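Local coordinates for acetyl-CoA acetyltransferase (Bacillus anthracis, PDB 3SS6), which probably catalyses the reversible condensation of two acetyl-CoA molecules to acetoacetyl-CoA and free coenzyme A, as thiolases do, at residues Ala12-Pro16 with Phe197-Val202; Ala23-Val27 with Ile204-Glu208; Glu179-Arg183 with Arg336-Val341; Leu363-Lys368 with Phe390-Leu394. One frame throughout, in Å; residues are numbered along the deposited sequence.

Contact 1. Residues Ala12-Pro16 with Phe197-Val202; sequences AVRSP and FDDQIV
The guanidinium of Arg14 carries Ile201 CG1 over the centre of one face, 3.8 Å above the plane, while Gln200 OE1 and Phe197 CD2 meet its edge. The Phe197 ring in turn takes Arg14 NH2 over one of its faces, a cation-pi pair with Arg14 CZ 5.0 Å from the ring centroid and the two planes 72° apart. The Gln200 amide stands almost perpendicular to the guanidinium, and its OE1 accepts from Arg14 NE at 2.9 Å, nearly in the guanidinium plane. A water donates to Gln200 OE1 and accepts a weak hydrogen bond from Arg14 NH2. With CG of Arg14 between its backbone N and carbonyl carbon (chi1 63°) and the chain then extended, the head reaches back over the loop, where NH1 bonds the Ser15 carbonyl and forms a salt bridge with Asp218. Arginine suits this buried place because its several N-H groups can be shared among these acceptors while one flat face packs against Ile201.

Behind this cluster the loop 197-202 joins strand 7-19 of the mixed thiolase sheet through a single parallel bridge. Arg14 N donates to Gln200 O at 2.9 Å, and Val202 N to Arg14 O at 2.8 Å; on its other edge the strand pairs with strand 252-262, through Val257 and Ser255. Beta-branched residues fit the extended backbone here: Val13 CB touches Val202 CG2 at 3.7 Å, toward helix 29-43. At the end of the segment, Pro16 CG lies 3.7 Å from Ile201 CG2, the rigid ring presenting a carbon surface to that methyl.

Contact 2. Residues Ala23-Val27 with Ile204-Glu208; sequences ALKNV and ITIKE. With SO4 (sulfate ion), chain J.
A type I beta turn, Leu24 to Val27, in the loop that leads from strand 7-19 into helix 29-43, faces the side of strand 204-207 that carries Ile204 and Ile206. The turn is closed by Val27 N bonding Leu24 O at 3.1 Å. Ile206 is the apolar centre of the contact. Its CG1 lies 3.8 Å from Val27 CG2, and its CD1 lies 4.0 Å from Leu24 CD2, with the side chains crossing at about a right angle. The same leucine methyl also touches Ile204 CG2, so that one branch of Leu24 bridges two residues on the same side of the strand; branched aliphatic side chains suit this layer, which Leu32 of helix 29-43 and Phe215 extend.

Polar groups gather toward Glu208. Its chain bends at chi2 (-71°) and brings the carboxylate back to the turn, where Asn26 ND2 donates to OE1 at 3.2 Å. OE1 lies close to the Asn26 amide plane and is met on its syn side, the donor somewhat out of the carboxylate plane. Asparagine suits the turn, its short amide offering an N-H to Glu208; ND2 also donates to O2 of a sulfate, probably from the crystallisation liquor. Two waters link Glu208 OE2 with the Ala23 carbonyl, and one of them also accepts from Asn26 N; the carboxylate thus meets the turn both directly and through water. The Lys25 chain leads off to a cation-pi partner, Trp133 of the second subunit. The whole is a beta turn laid across one face of the two-stranded antiparallel hairpin 204-207 and 212-215.

Contact 3. Residues Glu179-Arg183 with Arg336-Val341; sequences EVALR and REKVNV. With SO4 (sulfate ion), chain D.
This is a polar contact built on two arginines, joining helix 174-194, in the N-terminal thiolase domain, to the loop before helix 345-348 in the C-terminal one. Arg183 reaches the loop backbone. With CG anti to the backbone N (chi1 176°) and the chain extended to NE, it spans from the helix to the loop and puts its head among the carbonyls of Val339 and Asn340. NH2 donates to Val339 O at 3.0 Å, arriving nearly along the C=O axis, and NH1 makes only weak bonds to Val339 O and to Asn340 O. The long chain and many-donor head of arginine suit such a place, where backbone oxygens face it. Asn340 has left-handed backbone angles (49°/53°), which asparagine tolerates well, and its amide ND2 is bonded to Ile317 O.

A sulfate, probably from the crystallisation liquor, meets the same head: its O3 accepts from Arg183 NH2 at 3.1 Å, and NE adds weak bonds. Arg336 runs past Arg183 in the opposite direction, its CG 3.7 Å above the guanidinium plane toward the rim, so the two arginines meet through carbon. Bent at chi3, Arg336 turns its own head to the helix, where Val180 CG2 covers one face. In the conformer given, its NH1 reaches Glu179 OE2 at 2.9 Å, a salt bridge with a weak hydrogen bond; as Glu179 has a second conformer, this link is uncertain. NE is also paired with Glu329. Around the contact, Val180 and Arg336 both pack on helix 322-332, while Val339, Asn340 and Val341 lie against strand 314-317.

Contact 4. Residues Leu363-Lys368 with Phe390-Leu394; sequences LIHELK and FIEAL
Apolar packing comes first: the CD1 methyl of Ile391 is surrounded by three residues on one side of helix 352-370. Ile364 CG1 is nearest at 3.6 Å, crossing Ile391 at about a right angle, and Leu363 CD2 follows at 3.8 Å as the two chains slide past each other in opposite directions. Leu367 CD1 completes the group at 3.9 Å, coming obliquely. Ile391 has CG1 between its backbone N and carbonyl carbon (chi1 65°), which carries CD1 out from the strand into this pocket of branched side chains. Two residues farther along the strand, the small Ala393 allows a close approach of the backbones, with its CB meeting Leu367 CB at 3.9 Å. A short methyl suits that place, where the CA atoms of Leu367 and Ala393 are 6.5 Å apart.

The axes of 363-368 and 390-393 are 38° apart and approach to 8.6 Å; here a helix layer packs on a sheet, as in the layered alpha/beta thiolase fold. Leu363 and Leu367 also rest on Leu314 of strand 314-317, and Leu363 on Ala377. On the two edges of the strand itself, Ile391 pairs with Gly375 of strand 374-381 and Glu392 with Arg276 of strand 275-284.

Charge takes over toward the chain end. Lys368, exposed, bends at chi3 and chi4, and its NZ approaches the C-terminal carboxylate, at 3.7 Å from Leu394 O. That is long, and the attraction is probably a loose one. CG of Lys368 lies near Ala393 CB, lysine combining a carbon stem with a charged tip that suits the exposed border of the contact.

Contacts 1 and 2 lie 17 Å apart between centres and touch where Ser15 and Pro16 pack on Ile204; their segments alternate along the chain. Contact 1 meets contact 4, 15 Å away, through a probable hydrogen bond between His365 NE2 and Ala12 O, and both reach the same mixed sheet, through strands 7-19 and 385-393. Contact 3 touches contact 4 by Val341 on Glu366, their centres 18 Å apart, whereas contacts 2 and 3 are 31 Å apart without touching. Contacts 1 and 2 belong to the N-terminal thiolase domain and contact 4, last in the chain, to the C-terminal one. Contact 3 joins the two, as does the meeting of contacts 1 and 4, so the thiolase halves are tied at more than one place.

Contact 1. Residues Ala12-Pro16 with Phe197-Val202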
# COMPACT_ATOMS: atom_id res chain seq x y z
N ALA A 12 -14.59 -21.12 32.58
CA ALA A 12 -14.40 -19.72 32.24
C ALA A 12 -12.91 -19.44 32.29
O ALA A 12 -12.31 -19.42 33.37
CB ALA A 12 -15.14 -18.83 33.22
N VAL A 13 -12.30 -19.26 31.12
CA VAL A 13 -10.85 -19.11 31.04
C VAL A 13 -10.46 -18.00 30.08
O VAL A 13 -11.28 -17.56 29.27
CB VAL A 13 -10.16 -20.41 30.61
CG1 VAL A 13 -10.26 -21.46 31.72
CG2 VAL A 13 -10.75 -20.93 29.30
N ARG A 14 -9.22 -17.53 30.17
CA ARG A 14 -8.77 -16.46 29.28
C ARG A 14 -7.28 -16.55 29.04
O ARG A 14 -6.57 -17.14 29.83
CB ARG A 14 -9.09 -15.10 29.89
CG ARG A 14 -8.35 -14.83 31.23
CD ARG A 14 -8.65 -13.40 31.70
NE ARG A 14 -7.96 -12.95 32.93
CZ ARG A 14 -6.75 -12.39 32.95
NH1 ARG A 14 -6.03 -12.25 31.83
NH2 ARG A 14 -6.25 -11.96 34.11
N SER A 15 -6.81 -15.96 27.95
CA SER A 15 -5.37 -15.78 27.79
C SER A 15 -4.94 -14.70 28.77
O SER A 15 -5.79 -13.94 29.27
CB SER A 15 -5.04 -15.34 26.36
OG SER A 15 -5.50 -14.01 26.13
N PRO A 16 -3.63 -14.59 29.04
CA PRO A 16 -3.20 -13.33 29.66
C PRO A 16 -3.42 -12.23 28.62
O PRO A 16 -3.55 -12.52 27.42
CB PRO A 16 -1.69 -13.54 29.91
CG PRO A 16 -1.40 -14.98 29.55
CD PRO A 16 -2.49 -15.40 28.59
N PHE A 197 -5.39 -14.87 39.64
CA PHE A 197 -5.70 -15.14 38.23
C PHE A 197 -5.09 -16.46 37.75
O PHE A 197 -5.25 -16.84 36.60
CB PHE A 197 -5.16 -14.03 37.32
CG PHE A 197 -5.73 -12.66 37.60
CD1 PHE A 197 -6.99 -12.50 38.15
CD2 PHE A 197 -4.99 -11.52 37.29
CE1 PHE A 197 -7.51 -11.22 38.38
CE2 PHE A 197 -5.50 -10.26 37.51
CZ PHE A 197 -6.76 -10.10 38.05
N ASP A 198 -4.36 -17.15 38.63
CA ASP A 198 -3.66 -18.36 38.23
C ASP A 198 -4.58 -19.39 37.56
O ASP A 198 -4.24 -19.94 36.51
CB ASP A 198 -3.02 -19.02 39.46
CG ASP A 198 -1.79 -18.29 39.94
OD1 ASP A 198 -1.44 -17.24 39.38
OD2 ASP A 198 -1.16 -18.79 40.90
N ASP A 199 -5.73 -19.64 38.16
CA ASP A 199 -6.65 -20.67 37.68
C ASP A 199 -7.28 -20.32 36.34
O ASP A 199 -7.48 -21.18 35.48
CB ASP A 199 -7.77 -20.92 38.70
CG ASP A 199 -7.29 -21.59 39.97
OD1 ASP A 199 -6.33 -22.38 39.90
OD2 ASP A 199 -7.89 -21.33 41.03
N GLN A 200 -7.63 -19.04 36.17
CA GLN A 200 -8.38 -18.64 34.99
C GLN A 200 -7.53 -18.44 33.74
O GLN A 200 -8.06 -18.44 32.64
CB GLN A 200 -9.18 -17.37 35.27
CG GLN A 200 -8.33 -16.09 35.31
CD GLN A 200 -9.08 -14.93 35.93
OE1 GLN A 200 -9.32 -13.91 35.28
NE2 GLN A 200 -9.45 -15.07 37.21
N ILE A 201 -6.22 -18.27 33.91
CA ILE A 201 -5.35 -17.94 32.77
C ILE A 201 -4.82 -19.19 32.08
O ILE A 201 -4.38 -20.14 32.73
CB ILE A 201 -4.17 -17.03 33.19
CG1 ILE A 201 -4.67 -15.59 33.41
CG2 ILE A 201 -3.07 -17.02 32.11
CD1 ILE A 201 -3.62 -14.64 33.98
N VAL A 202 -4.92 -19.17 30.75
CA VAL A 202 -4.39 -20.21 29.88
C VAL A 202 -3.14 -19.65 29.21
O VAL A 202 -3.23 -18.68 28.47
CB VAL A 202 -5.40 -20.55 28.77
CG1 VAL A 202 -4.85 -21.60 27.83
CG2 VAL A 202 -6.73 -20.99 29.39
O HOH W 1 -8.85 -11.21 35.63

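Contact 2. Residues Ala23-Val27 with Ile204-Glu208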
# COMPACT_ATOMS: atom_id res chain seq x y z
N ALA A 23 3.85 -9.34 23.78
CA ALA A 23 4.05 -10.79 23.66
C ALA A 23 3.26 -11.41 22.53
O ALA A 23 3.70 -12.39 21.92
CB ALA A 23 3.71 -11.48 24.99
N LEU A 24 2.08 -10.86 22.25
CA LEU A 24 1.18 -11.41 21.23
C LEU A 24 1.23 -10.63 19.91
O LEU A 24 0.33 -10.75 19.07
CB LEU A 24 -0.26 -11.49 21.77
CG LEU A 24 -0.42 -12.33 23.04
CD1 LEU A 24 -1.81 -12.16 23.67
CD2 LEU A 24 -0.11 -13.81 22.72
N LYS A 25 2.31 -9.87 19.72
CA LYS A 25 2.52 -9.08 18.51
C LYS A 25 2.22 -9.82 17.22
O LYS A 25 1.57 -9.29 16.32
CB LYS A 25 3.98 -8.60 18.46
CG LYS A 25 4.33 -7.72 17.28
CD LYS A 25 5.83 -7.41 17.36
CE LYS A 25 6.18 -6.07 16.75
NZ LYS A 25 7.63 -5.78 16.93
N ASN A 26 2.73 -11.05 17.14
CA ASN A 26 2.69 -11.84 15.91
C ASN A 26 1.68 -12.97 15.98
O ASN A 26 1.91 -14.03 15.39
CB ASN A 26 4.06 -12.45 15.65
CG ASN A 26 5.12 -11.40 15.43
OD1 ASN A 26 4.87 -10.41 14.74
ND2 ASN A 26 6.29 -11.59 16.02
N VAL A 27 0.59 -12.76 16.70
CA VAL A 27 -0.43 -13.78 16.81
C VAL A 27 -1.72 -13.25 16.19
O VAL A 27 -2.11 -12.11 16.47
CB VAL A 27 -0.66 -14.17 18.28
CG1 VAL A 27 -1.74 -15.23 18.41
CG2 VAL A 27 0.65 -14.68 18.89
N ILE A 204 -0.24 -18.95 26.60
CA ILE A 204 -0.21 -19.03 25.15
C ILE A 204 1.23 -19.28 24.73
O ILE A 204 2.13 -18.59 25.20
CB ILE A 204 -0.66 -17.71 24.51
CG1 ILE A 204 -2.03 -17.28 25.06
CG2 ILE A 204 -0.64 -17.80 22.97
CD1 ILE A 204 -3.17 -18.23 24.70
N THR A 205 1.44 -20.26 23.85
CA THR A 205 2.79 -20.51 23.33
C THR A 205 2.89 -19.86 21.97
O THR A 205 2.13 -20.20 21.06
CB THR A 205 3.11 -22.02 23.24
OG1 THR A 205 3.10 -22.60 24.55
CG2 THR A 205 4.49 -22.23 22.62
N ILE A 206 3.78 -18.89 21.84
CA ILE A 206 3.99 -18.21 20.57
C ILE A 206 5.21 -18.80 19.89
O ILE A 206 6.31 -18.78 20.43
CB ILE A 206 4.21 -16.68 20.73
CG1 ILE A 206 3.04 -16.04 21.48
CG2 ILE A 206 4.36 -16.01 19.37
CD1 ILE A 206 3.25 -15.89 22.96
N LYS A 207 5.00 -19.33 18.68
CA LYS A 207 6.12 -19.86 17.92
C LYS A 207 6.75 -18.72 17.13
O LYS A 207 6.23 -18.33 16.08
CB LYS A 207 5.66 -20.99 16.99
CG LYS A 207 5.07 -22.19 17.73
CD LYS A 207 5.17 -23.46 16.90
CE LYS A 207 4.42 -24.61 17.55
NZ LYS A 207 4.90 -24.88 18.94
N GLU A 208 7.84 -18.18 17.66
CA GLU A 208 8.55 -17.10 16.98
C GLU A 208 9.56 -17.71 16.03
O GLU A 208 9.65 -18.94 15.91
CB GLU A 208 9.25 -16.17 17.98
CG GLU A 208 8.32 -15.54 19.04
CD GLU A 208 7.38 -14.47 18.48
OE1 GLU A 208 7.22 -14.38 17.24
OE2 GLU A 208 6.81 -13.71 19.29
S SO4 J . 9.27 -9.03 14.84
O1 SO4 J . 9.81 -9.93 13.83
O2 SO4 J . 8.66 -9.81 15.92
O3 SO4 J . 10.35 -8.21 15.38
O4 SO4 J . 8.25 -8.17 14.24
O HOH W 2 4.32 -12.34 19.09
O HOH W 3 6.21 -13.53 22.19

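Contact 3. Residues Glu179-Arg183 with Arg336-Val341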
# COMPACT_ATOMS: atom_id res chain seq x y z
N GLU A 179 -6.61 8.87 40.16
CA GLU A 179 -6.77 8.00 41.33
C GLU A 179 -7.31 6.64 40.90
O GLU A 179 -6.86 5.60 41.37
CB GLU A 179 -7.71 8.62 42.37
CG GLU A 179 -7.94 7.72 43.57
CD GLU A 179 -8.87 8.33 44.60
OE1 GLU A 179 -8.52 9.37 45.19
OE2 GLU A 179 -9.96 7.76 44.83
N VAL A 180 -8.29 6.67 40.00
CA VAL A 180 -8.85 5.44 39.45
C VAL A 180 -7.79 4.69 38.65
O VAL A 180 -7.70 3.46 38.74
CB VAL A 180 -10.08 5.73 38.58
CG1 VAL A 180 -10.41 4.52 37.69
CG2 VAL A 180 -11.27 6.08 39.47
N ALA A 181 -6.99 5.42 37.89
CA ALA A 181 -5.94 4.79 37.08
C ALA A 181 -4.90 4.09 37.97
O ALA A 181 -4.51 2.95 37.69
CB ALA A 181 -5.26 5.82 36.18
N LEU A 182 -4.46 4.78 39.02
CA LEU A 182 -3.48 4.20 39.92
C LEU A 182 -4.06 2.97 40.61
O LEU A 182 -3.37 1.96 40.79
CB LEU A 182 -3.01 5.23 40.95
CG LEU A 182 -2.02 4.72 42.00
CD1 LEU A 182 -0.74 4.18 41.34
CD2 LEU A 182 -1.71 5.83 42.99
N ARG A 183 -5.32 3.07 41.01
CA ARG A 183 -6.02 1.97 41.64
C ARG A 183 -6.05 0.76 40.72
O ARG A 183 -5.83 -0.38 41.15
CB ARG A 183 -7.45 2.39 41.98
CG ARG A 183 -8.31 1.30 42.56
CD ARG A 183 -9.72 1.82 42.80
NE ARG A 183 -10.57 0.85 43.48
CZ ARG A 183 -11.29 -0.09 42.86
NH1 ARG A 183 -11.26 -0.20 41.54
NH2 ARG A 183 -12.04 -0.92 43.59
N ARG A 336 -17.57 1.86 45.27
CA ARG A 336 -16.36 1.46 44.55
C ARG A 336 -15.68 0.23 45.15
O ARG A 336 -14.99 -0.51 44.45
CB ARG A 336 -15.37 2.63 44.47
CG ARG A 336 -14.16 2.35 43.58
CD ARG A 336 -13.16 3.51 43.62
NE ARG A 336 -13.72 4.72 43.02
CZ ARG A 336 -13.07 5.88 42.93
NH1 ARG A 336 -11.84 5.99 43.41
NH2 ARG A 336 -13.66 6.93 42.37
N GLU A 337 -15.88 0.00 46.45
CA GLU A 337 -15.27 -1.15 47.12
C GLU A 337 -15.78 -2.49 46.60
O GLU A 337 -15.17 -3.53 46.85
CB GLU A 337 -15.46 -1.07 48.64
CG GLU A 337 -14.69 0.08 49.28
CD GLU A 337 -14.78 0.09 50.80
OE1 GLU A 337 -13.99 0.82 51.44
OE2 GLU A 337 -15.66 -0.60 51.36
N LYS A 338 -16.90 -2.45 45.87
CA LYS A 338 -17.46 -3.65 45.26
C LYS A 338 -17.18 -3.74 43.77
O LYS A 338 -17.58 -4.71 43.13
CB LYS A 338 -18.98 -3.70 45.48
CG LYS A 338 -19.37 -3.61 46.93
CD LYS A 338 -20.66 -4.34 47.23
CE LYS A 338 -21.83 -3.75 46.49
NZ LYS A 338 -23.13 -4.21 47.09
N VAL A 339 -16.50 -2.74 43.22
CA VAL A 339 -16.37 -2.64 41.76
C VAL A 339 -14.93 -2.80 41.28
O VAL A 339 -14.03 -2.19 41.82
CB VAL A 339 -16.86 -1.25 41.28
CG1 VAL A 339 -16.77 -1.16 39.75
CG2 VAL A 339 -18.29 -0.99 41.75
N ASN A 340 -14.73 -3.62 40.25
CA ASN A 340 -13.39 -3.77 39.66
C ASN A 340 -12.34 -4.03 40.74
O ASN A 340 -11.30 -3.34 40.80
CB ASN A 340 -13.05 -2.52 38.85
CG ASN A 340 -13.98 -2.33 37.66
OD1 ASN A 340 -14.61 -3.29 37.20
ND2 ASN A 340 -14.06 -1.11 37.15
N VAL A 341 -12.58 -5.03 41.58
CA VAL A 341 -11.82 -5.16 42.81
C VAL A 341 -10.39 -5.66 42.60
O VAL A 341 -9.56 -5.55 43.51
CB VAL A 341 -12.53 -6.04 43.87
CG1 VAL A 341 -13.88 -5.45 44.22
CG2 VAL A 341 -12.67 -7.48 43.37
S SO4 D . -11.61 1.14 46.88
O1 SO4 D . -11.79 1.24 48.33
O2 SO4 D . -10.48 1.98 46.47
O3 SO4 D . -11.34 -0.25 46.53
O4 SO4 D . -12.82 1.59 46.21
O HOH W 4 -11.39 8.78 41.98

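Contact 4. Residues Leu363-Lys368 with Phe390-Leu394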
# COMPACT_ATOMS: atom_id res chain seq x y z
N LEU A 363 -15.00 -11.91 36.83
CA LEU A 363 -16.06 -11.80 37.82
C LEU A 363 -16.42 -13.16 38.41
O LEU A 363 -16.55 -13.30 39.63
CB LEU A 363 -17.31 -11.18 37.18
CG LEU A 363 -18.53 -10.99 38.08
CD1 LEU A 363 -18.23 -10.09 39.27
CD2 LEU A 363 -19.64 -10.39 37.21
N ILE A 364 -16.59 -14.15 37.55
CA ILE A 364 -16.98 -15.48 38.02
C ILE A 364 -15.99 -16.03 39.04
O ILE A 364 -16.37 -16.51 40.10
CB ILE A 364 -17.12 -16.47 36.86
CG1 ILE A 364 -18.36 -16.12 36.02
CG2 ILE A 364 -17.21 -17.89 37.38
CD1 ILE A 364 -18.38 -16.78 34.65
N HIS A 365 -14.71 -15.91 38.71
CA HIS A 365 -13.67 -16.44 39.58
C HIS A 365 -13.53 -15.67 40.88
O HIS A 365 -13.26 -16.27 41.92
CB HIS A 365 -12.34 -16.54 38.83
CG HIS A 365 -12.31 -17.64 37.82
ND1 HIS A 365 -12.05 -18.95 38.17
CD2 HIS A 365 -12.56 -17.64 36.49
CE1 HIS A 365 -12.12 -19.71 37.08
NE2 HIS A 365 -12.43 -18.94 36.06
N GLU A 366 -13.72 -14.35 40.83
CA GLU A 366 -13.58 -13.54 42.04
C GLU A 366 -14.78 -13.73 42.98
O GLU A 366 -14.62 -13.77 44.19
CB GLU A 366 -13.33 -12.06 41.70
CG GLU A 366 -13.11 -11.12 42.92
CD GLU A 366 -11.83 -11.42 43.73
OE1 GLU A 366 -11.00 -12.24 43.31
OE2 GLU A 366 -11.67 -10.80 44.80
N LEU A 367 -15.99 -13.83 42.43
CA LEU A 367 -17.14 -14.18 43.25
C LEU A 367 -16.85 -15.48 44.00
O LEU A 367 -17.05 -15.57 45.22
CB LEU A 367 -18.40 -14.35 42.40
CG LEU A 367 -19.09 -13.08 41.88
CD1 LEU A 367 -20.12 -13.45 40.82
CD2 LEU A 367 -19.74 -12.29 43.02
N LYS A 368 -16.36 -16.48 43.28
CA LYS A 368 -16.09 -17.77 43.91
C LYS A 368 -15.00 -17.69 44.97
O LYS A 368 -15.13 -18.27 46.05
CB LYS A 368 -15.75 -18.82 42.85
CG LYS A 368 -16.97 -19.26 42.02
CD LYS A 368 -16.65 -20.46 41.14
CE LYS A 368 -16.21 -21.66 41.97
NZ LYS A 368 -17.30 -22.18 42.85
N PHE A 390 -26.00 -10.42 34.16
CA PHE A 390 -26.30 -10.65 35.58
C PHE A 390 -26.11 -12.13 35.87
O PHE A 390 -26.73 -12.97 35.22
CB PHE A 390 -27.73 -10.21 35.88
CG PHE A 390 -27.96 -8.75 35.64
CD1 PHE A 390 -27.95 -7.85 36.69
CD2 PHE A 390 -28.12 -8.27 34.34
CE1 PHE A 390 -28.13 -6.48 36.46
CE2 PHE A 390 -28.30 -6.92 34.10
CZ PHE A 390 -28.31 -6.02 35.15
N ILE A 391 -25.24 -12.44 36.82
CA ILE A 391 -24.91 -13.83 37.10
C ILE A 391 -24.96 -14.15 38.59
O ILE A 391 -24.89 -13.26 39.44
CB ILE A 391 -23.51 -14.21 36.57
CG1 ILE A 391 -22.43 -13.43 37.31
CG2 ILE A 391 -23.41 -13.98 35.06
CD1 ILE A 391 -21.03 -13.96 37.04
N GLU A 392 -25.12 -15.44 38.90
CA GLU A 392 -25.02 -15.90 40.28
C GLU A 392 -24.01 -17.03 40.33
O GLU A 392 -24.15 -18.03 39.62
CB GLU A 392 -26.38 -16.39 40.81
CG GLU A 392 -27.39 -15.25 40.95
CD GLU A 392 -28.78 -15.71 41.37
OE1 GLU A 392 -29.08 -16.92 41.31
OE2 GLU A 392 -29.58 -14.83 41.76
N ALA A 393 -22.98 -16.88 41.16
CA ALA A 393 -22.03 -17.96 41.37
C ALA A 393 -22.72 -19.09 42.11
O ALA A 393 -23.56 -18.85 42.99
CB ALA A 393 -20.82 -17.46 42.15
N LEU A 394 -22.37 -20.32 41.77
CA LEU A 394 -23.02 -21.46 42.41
C LEU A 394 -22.16 -22.02 43.54
O LEU A 394 -20.94 -21.91 43.51
CB LEU A 394 -23.36 -22.54 41.38
CG LEU A 394 -24.35 -22.06 40.31
CD1 LEU A 394 -24.68 -23.15 39.30
CD2 LEU A 394 -25.62 -21.53 40.97
OXT LEU A 394 -22.69 -22.59 44.50